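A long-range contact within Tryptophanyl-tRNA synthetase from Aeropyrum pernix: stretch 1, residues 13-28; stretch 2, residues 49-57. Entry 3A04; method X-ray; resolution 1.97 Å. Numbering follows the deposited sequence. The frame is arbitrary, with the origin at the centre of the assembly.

Stretch 1 (13-28) EIKDYDRLLRTFGIRP
Stretch 2 49-57: RGIIFGHRD

Two stretches of one chain, 13-28 and 49-57, bury 562 Å² between them through a mixed, largely apolar cluster around the Phe-53 ring and a short antiparallel β pairing. Ile-14, poorly ordered (phi/psi -107/-27, chi1 -24°, chi2 t), points toward stretch 2; its CG2 lies 3.5 Å from Phe-53 CB and its CD1 3.5 Å from Gly-50 O. Gly-50 (71/18) closes a Schellman motif; a CB there would come within 3.4 Å of Ile-14 CD1, so the lack of a side chain leaves room for the isoleucine. Tyr-17 (-113/-8; chi1 p, chi2 -77°) sets its ring edge toward the face of Phe-53 (-105/-14; chi1 p, chi2 87°), with centroids 5.5 Å apart, planes at 69° and Tyr-17 CE2 3.8 Å from Phe-53 CZ. A weakly bonded helix, about 18-22, brings Asp-18 and Leu-21 to the same ring: Asp-18 OD1 (chi1 -105°, chi2 23°), buried without a partner, is 3.3 Å from Phe-53 CD1, and Leu-21 CD1 (chi1 m, chi2 t) meets the ring edge 3.7 Å from Phe-53 CE1. A type I turn, Arg-22 to Gly-25, ends in Gly-25 at 79/16, a conformation that favours glycine. Within it, Phe-24 O accepts a 2.8 Å hydrogen bond from NH1 of Arg-56, whose side chain (t, t, p, chi4 -141°) reaches back to the turn. Ile-26 (-83/126; m, t) packs CG1 3.8 Å from Arg-56 NH1, while its CA makes a CA-H...O contact of 3.6 Å with His-55 O. Arg-27 (-107/158; chi1 m, chi2 -98°, chi3 p, chi4 -145°) pairs with His-55 (-153/159; chi1 p, chi2 99°): Arg-27 N donates to His-55 O at 2.8 Å, and His-55 N to Arg-27 O at 2.9 Å. Their side chains share one sheet face, with Arg-27 CB 3.6 Å from His-55 NE2. Pro-28 (-58/136), lacking an amide hydrogen, suits the non-hydrogen-bonded pair with Gly-54, their CA atoms 4.6 Å apart.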

# COMPACT_ATOMS: atom_id res chain seq x y z
N GLU A 13 -25.61 27.21 19.80
CA GLU A 13 -24.19 27.03 19.47
C GLU A 13 -23.96 26.19 18.20
O GLU A 13 -22.85 26.20 17.65
CB GLU A 13 -23.43 26.40 20.64
CG GLU A 13 -23.36 27.24 21.91
CD GLU A 13 -22.77 26.46 23.08
OE1 GLU A 13 -23.13 26.76 24.24
OE2 GLU A 13 -21.94 25.55 22.83
N ILE A 14 -25.01 25.48 17.76
CA ILE A 14 -24.92 24.53 16.62
C ILE A 14 -25.60 25.01 15.31
O ILE A 14 -25.19 24.59 14.21
CB ILE A 14 -25.46 23.11 16.99
CG1 ILE A 14 -25.38 22.84 18.51
CG2 ILE A 14 -24.67 22.07 16.21
CD1 ILE A 14 -26.16 21.59 19.00
N LYS A 15 -26.61 25.87 15.44
CA LYS A 15 -27.30 26.51 14.29
C LYS A 15 -26.37 27.44 13.49
O LYS A 15 -26.62 27.72 12.30
CB LYS A 15 -28.54 27.30 14.78
CG LYS A 15 -29.72 26.42 15.20
CD LYS A 15 -30.58 27.07 16.28
CE LYS A 15 -31.45 26.02 16.99
NZ LYS A 15 -32.25 26.57 18.13
N ASP A 16 -25.29 27.88 14.14
CA ASP A 16 -24.36 28.85 13.57
C ASP A 16 -23.48 28.28 12.43
O ASP A 16 -23.27 28.94 11.41
CB ASP A 16 -23.57 29.59 14.70
CG ASP A 16 -22.19 28.98 14.99
OD1 ASP A 16 -21.21 29.34 14.29
OD2 ASP A 16 -22.06 28.18 15.95
N TYR A 17 -23.01 27.04 12.60
CA TYR A 17 -22.15 26.43 11.59
C TYR A 17 -22.79 25.26 10.88
O TYR A 17 -22.24 24.76 9.91
CB TYR A 17 -20.78 26.04 12.18
CG TYR A 17 -20.81 25.02 13.30
CD1 TYR A 17 -21.18 25.38 14.59
CD2 TYR A 17 -20.44 23.69 13.07
CE1 TYR A 17 -21.21 24.45 15.64
CE2 TYR A 17 -20.46 22.74 14.12
CZ TYR A 17 -20.85 23.14 15.40
OH TYR A 17 -20.88 22.25 16.45
N ASP A 18 -23.97 24.82 11.34
CA ASP A 18 -24.71 23.80 10.60
C ASP A 18 -25.12 24.30 9.23
O ASP A 18 -25.37 23.49 8.33
CB ASP A 18 -25.93 23.27 11.36
CG ASP A 18 -25.69 21.85 11.92
OD1 ASP A 18 -24.51 21.48 12.11
OD2 ASP A 18 -26.68 21.11 12.18
N ARG A 19 -25.18 25.63 9.09
CA ARG A 19 -25.32 26.28 7.79
C ARG A 19 -24.10 25.97 6.91
O ARG A 19 -24.24 25.46 5.81
CB ARG A 19 -25.53 27.80 7.93
CG ARG A 19 -26.99 28.26 8.15
CD ARG A 19 -27.16 29.66 7.50
NE ARG A 19 -28.10 30.57 8.15
CZ ARG A 19 -27.82 31.31 9.23
NH1 ARG A 19 -26.63 31.23 9.83
NH2 ARG A 19 -28.75 32.14 9.71
N LEU A 20 -22.90 26.25 7.39
CA LEU A 20 -21.72 26.00 6.58
C LEU A 20 -21.48 24.51 6.24
O LEU A 20 -21.14 24.15 5.10
CB LEU A 20 -20.50 26.61 7.25
CG LEU A 20 -19.32 26.55 6.30
CD1 LEU A 20 -18.37 27.73 6.51
CD2 LEU A 20 -18.61 25.21 6.49
N LEU A 21 -21.68 23.63 7.22
CA LEU A 21 -21.52 22.21 6.96
C LEU A 21 -22.55 21.66 5.93
O LEU A 21 -22.31 20.59 5.34
CB LEU A 21 -21.53 21.42 8.28
CG LEU A 21 -20.43 21.79 9.29
CD1 LEU A 21 -20.58 20.95 10.51
CD2 LEU A 21 -18.98 21.64 8.70
N ARG A 22 -23.66 22.37 5.71
CA ARG A 22 -24.67 21.91 4.72
C ARG A 22 -24.11 21.92 3.30
O ARG A 22 -24.54 21.13 2.44
CB ARG A 22 -25.96 22.75 4.76
CG ARG A 22 -26.98 22.26 5.77
CD ARG A 22 -28.06 23.30 6.00
NE ARG A 22 -28.82 22.99 7.22
CZ ARG A 22 -30.13 23.19 7.36
NH1 ARG A 22 -30.83 23.69 6.35
NH2 ARG A 22 -30.74 22.88 8.50
N THR A 23 -23.14 22.80 3.07
CA THR A 23 -22.31 22.82 1.84
C THR A 23 -21.76 21.42 1.50
O THR A 23 -21.64 21.06 0.33
CB THR A 23 -21.14 23.79 2.06
OG1 THR A 23 -21.69 25.11 2.16
CG2 THR A 23 -20.05 23.74 0.94
N PHE A 24 -21.45 20.64 2.55
CA PHE A 24 -20.82 19.33 2.35
C PHE A 24 -21.83 18.21 2.49
O PHE A 24 -21.50 16.99 2.58
CB PHE A 24 -19.66 19.21 3.33
CG PHE A 24 -18.65 20.29 3.15
CD1 PHE A 24 -17.88 20.34 1.99
CD2 PHE A 24 -18.50 21.29 4.09
CE1 PHE A 24 -16.96 21.35 1.78
CE2 PHE A 24 -17.57 22.32 3.90
CZ PHE A 24 -16.80 22.34 2.75
N GLY A 25 -23.09 18.62 2.53
CA GLY A 25 -24.21 17.66 2.58
C GLY A 25 -24.42 17.10 3.98
O GLY A 25 -25.08 16.05 4.17
N ILE A 26 -23.83 17.77 4.96
CA ILE A 26 -24.10 17.40 6.37
C ILE A 26 -25.39 18.04 6.88
O ILE A 26 -25.55 19.27 6.82
CB ILE A 26 -22.92 17.80 7.25
CG1 ILE A 26 -21.63 17.14 6.69
CG2 ILE A 26 -23.23 17.47 8.70
CD1 ILE A 26 -20.32 17.65 7.38
N ARG A 27 -26.27 17.21 7.40
CA ARG A 27 -27.60 17.60 7.85
C ARG A 27 -27.76 17.62 9.37
O ARG A 27 -27.03 16.91 10.07
CB ARG A 27 -28.59 16.57 7.32
CG ARG A 27 -28.46 16.40 5.81
CD ARG A 27 -29.51 17.22 5.01
NE ARG A 27 -29.32 18.65 5.14
CZ ARG A 27 -30.30 19.57 5.17
NH1 ARG A 27 -31.59 19.26 5.16
NH2 ARG A 27 -29.99 20.84 5.27
N PRO A 28 -28.76 18.38 9.89
CA PRO A 28 -29.09 18.24 11.34
C PRO A 28 -29.45 16.81 11.65
O PRO A 28 -30.25 16.18 10.89
CB PRO A 28 -30.36 19.10 11.52
CG PRO A 28 -30.14 20.24 10.43
CD PRO A 28 -29.62 19.39 9.22
N ARG A 49 -28.84 15.34 23.63
CA ARG A 49 -28.19 16.60 24.04
C ARG A 49 -27.61 17.39 22.91
O ARG A 49 -27.01 18.48 23.13
CB ARG A 49 -27.16 16.33 25.13
CG ARG A 49 -27.83 15.86 26.41
CD ARG A 49 -26.79 15.32 27.41
NE ARG A 49 -27.50 14.68 28.50
CZ ARG A 49 -26.98 14.30 29.66
NH1 ARG A 49 -25.68 14.50 29.96
NH2 ARG A 49 -27.80 13.73 30.55
N GLY A 50 -27.75 16.84 21.69
CA GLY A 50 -27.23 17.55 20.54
C GLY A 50 -25.72 17.54 20.50
O GLY A 50 -25.12 18.31 19.78
N ILE A 51 -25.08 16.62 21.25
CA ILE A 51 -23.61 16.48 21.12
C ILE A 51 -23.35 15.77 19.77
O ILE A 51 -22.42 16.09 19.04
CB ILE A 51 -23.03 15.64 22.29
CG1 ILE A 51 -23.13 16.52 23.56
CG2 ILE A 51 -21.52 15.17 21.98
CD1 ILE A 51 -22.98 15.76 24.92
N ILE A 52 -24.16 14.79 19.47
CA ILE A 52 -24.23 14.28 18.08
C ILE A 52 -25.17 15.20 17.31
O ILE A 52 -26.38 15.10 17.43
CB ILE A 52 -24.70 12.87 18.10
CG1 ILE A 52 -23.62 12.01 18.84
CG2 ILE A 52 -24.78 12.30 16.65
CD1 ILE A 52 -24.15 10.63 18.99
N PHE A 53 -24.62 16.12 16.55
CA PHE A 53 -25.44 17.23 16.01
C PHE A 53 -25.76 17.09 14.48
O PHE A 53 -26.65 17.79 13.95
CB PHE A 53 -24.72 18.53 16.21
CG PHE A 53 -23.45 18.66 15.45
CD1 PHE A 53 -23.44 19.14 14.12
CD2 PHE A 53 -22.24 18.33 16.05
CE1 PHE A 53 -22.22 19.28 13.43
CE2 PHE A 53 -21.06 18.47 15.40
CZ PHE A 53 -21.02 18.95 14.07
N GLY A 54 -25.03 16.18 13.80
CA GLY A 54 -25.09 16.13 12.34
C GLY A 54 -25.07 14.71 11.82
O GLY A 54 -24.68 13.75 12.57
N HIS A 55 -25.47 14.54 10.54
CA HIS A 55 -25.29 13.22 9.89
C HIS A 55 -25.16 13.47 8.38
O HIS A 55 -25.56 14.53 7.87
CB HIS A 55 -26.45 12.25 10.13
CG HIS A 55 -27.59 12.46 9.17
ND1 HIS A 55 -27.77 11.68 8.05
CD2 HIS A 55 -28.59 13.39 9.16
CE1 HIS A 55 -28.83 12.12 7.38
NE2 HIS A 55 -29.34 13.16 8.02
N ARG A 56 -24.57 12.50 7.69
CA ARG A 56 -24.68 12.48 6.22
C ARG A 56 -25.01 11.05 5.83
O ARG A 56 -24.25 10.13 6.18
CB ARG A 56 -23.41 13.00 5.56
CG ARG A 56 -23.53 13.00 3.96
CD ARG A 56 -22.34 13.70 3.38
NE ARG A 56 -21.06 13.07 3.79
CZ ARG A 56 -19.96 13.75 4.09
NH1 ARG A 56 -19.93 15.08 3.97
NH2 ARG A 56 -18.85 13.11 4.48
N ASP A 57 -26.18 10.84 5.20
CA ASP A 57 -26.60 9.52 4.70
C ASP A 57 -26.93 8.48 5.77
O ASP A 57 -27.14 7.30 5.46
CB ASP A 57 -25.52 8.96 3.71
CG ASP A 57 -25.49 9.72 2.33
OD1 ASP A 57 -26.44 10.53 2.07
OD2 ASP A 57 -24.55 9.47 1.53